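Local coordinates for thymine dioxygenase (Neurospora crassa, PDB 5C3Q), which probably acts as an iron- and 2-oxoglutarate-dependent dioxygenase that hydroxylates thymine, at residues E28-K31 and L32-K36. Sequence-based numbering, arbitrary orientation.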
loop_
_atom_site.group_PDB
_atom_site.type_symbol
_atom_site.label_atom_id
_atom_site.label_comp_id
_atom_site.label_asym_id
_atom_site.label_seq_id
_atom_site.Cartn_x
_atom_site.Cartn_y
_atom_site.Cartn_z
ATOM N N GLU A 28 5.592 -15.783 25.515
ATOM C CA GLU A 28 4.156 -15.498 25.450
ATOM C C GLU A 28 3.764 -14.083 25.884
ATOM O O GLU A 28 2.885 -13.473 25.270
ATOM C CB GLU A 28 3.360 -16.540 26.246
ATOM C CG GLU A 28 2.917 -17.720 25.398
ATOM C CD GLU A 28 1.891 -17.322 24.354
ATOM O OE1 GLU A 28 0.820 -16.809 24.749
ATOM O OE2 GLU A 28 2.157 -17.513 23.144
ATOM N N THR A 29 4.413 -13.567 26.927
ATOM C CA THR A 29 4.145 -12.209 27.406
ATOM C C THR A 29 4.557 -11.168 26.362
ATOM O O THR A 29 3.774 -10.283 26.021
ATOM C CB THR A 29 4.879 -11.910 28.729
ATOM O OG1 THR A 29 4.535 -12.902 29.706
ATOM C CG2 THR A 29 4.499 -10.527 29.264
ATOM N N LEU A 30 5.782 -11.286 25.860
ATOM C CA LEU A 30 6.301 -10.355 24.857
ATOM C C LEU A 30 5.497 -10.398 23.554
ATOM O O LEU A 30 5.278 -9.367 22.914
ATOM C CB LEU A 30 7.770 -10.664 24.567
ATOM C CG LEU A 30 8.501 -9.735 23.597
ATOM C CD1 LEU A 30 8.529 -8.306 24.117
ATOM C CD2 LEU A 30 9.916 -10.244 23.364
ATOM N N LYS A 31 5.080 -11.602 23.169
ATOM C CA LYS A 31 4.264 -11.823 21.977
ATOM C C LYS A 31 2.948 -11.056 22.053
ATOM O O LYS A 31 2.575 -10.346 21.115
ATOM C CB LYS A 31 3.971 -13.315 21.836
ATOM C CG LYS A 31 3.436 -13.738 20.478
ATOM C CD LYS A 31 3.813 -15.179 20.136
ATOM C CE LYS A 31 5.299 -15.443 20.356
ATOM N NZ LYS A 31 5.867 -16.534 19.519
ATOM N N LEU A 32 2.255 -11.211 23.178
ATOM C CA LEU A 32 0.991 -10.522 23.419
ATOM C C LEU A 32 1.174 -9.008 23.506
ATOM O O LEU A 32 0.394 -8.252 22.923
ATOM C CB LEU A 32 0.332 -11.040 24.702
ATOM C CG LEU A 32 -1.046 -10.455 25.029
ATOM C CD1 LEU A 32 -2.058 -10.778 23.936
ATOM C CD2 LEU A 32 -1.537 -10.968 26.370
ATOM N N GLU A 33 2.202 -8.565 24.229
ATOM C CA GLU A 33 2.505 -7.133 24.323
ATOM C C GLU A 33 2.701 -6.532 22.930
ATOM O O GLU A 33 2.193 -5.454 22.628
ATOM C CB GLU A 33 3.761 -6.888 25.167
ATOM C CG GLU A 33 4.102 -5.413 25.356
ATOM C CD GLU A 33 5.392 -5.188 26.130
ATOM O OE1 GLU A 33 5.369 -4.402 27.102
ATOM O OE2 GLU A 33 6.431 -5.792 25.774
ATOM N N THR A 34 3.449 -7.237 22.091
ATOM C CA THR A 34 3.758 -6.761 20.749
ATOM C C THR A 34 2.503 -6.747 19.866
ATOM O O THR A 34 2.272 -5.794 19.126
ATOM C CB THR A 34 4.864 -7.623 20.106
ATOM O OG1 THR A 34 6.004 -7.651 20.974
ATOM C CG2 THR A 34 5.285 -7.057 18.766
ATOM N N ALA A 35 1.701 -7.803 19.953
ATOM C CA ALA A 35 0.457 -7.894 19.195
ATOM C C ALA A 35 -0.502 -6.763 19.569
ATOM O O ALA A 35 -1.110 -6.144 18.693
ATOM C CB ALA A 35 -0.202 -9.245 19.422
ATOM N N LYS A 36 -0.627 -6.495 20.869
ATOM C CA LYS A 36 -1.456 -5.390 21.357
ATOM C C LYS A 36 -0.968 -4.030 20.862
ATOM O O LYS A 36 -1.783 -3.150 20.573
ATOM C CB LYS A 36 -1.523 -5.390 22.889
ATOM C CG LYS A 36 -2.391 -6.495 23.470
ATOM C CD LYS A 36 -2.311 -6.522 24.987
ATOM C CE LYS A 36 -3.291 -7.522 25.574
ATOM N NZ LYS A 36 -3.266 -7.509 27.060
#
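Thr34 folds its hydroxyl back onto the carbonyl of Leu30, one turn earlier in the first turns of the alpha-helix 28-44, well away from the metal and thymine sites. The backbone bonds follow the regular i to i+4 ladder: Leu32 N to Glu28 O (3.1 Å), Glu33 N to Thr29 O (2.9 Å) and Ala35 N to Lys31 O (2.9 Å). Leu30 O takes two donors from one residue, Thr34 N at 2.9 Å and Thr34 OG1 at 2.7 Å, which approach from opposite faces of the carbonyl plane. The hydroxyl gets there because chi1 of -55° sets OG1 beside its own backbone N. With a valine in its place the amide bond could remain, but the second grip on Leu30 O would probably be lost. Outside this stretch, Thr34 rests on Lys22 and Phe23 of helix 21-25, while Leu32 and Ala35 pack on Val171 of helix 147-173. Among the side chains of the two segments, the methyl carbon Leu30 CD1 comes to 3.7 Å from the carboxylate oxygen Glu33 OE2, which sits at the end of an extended chain.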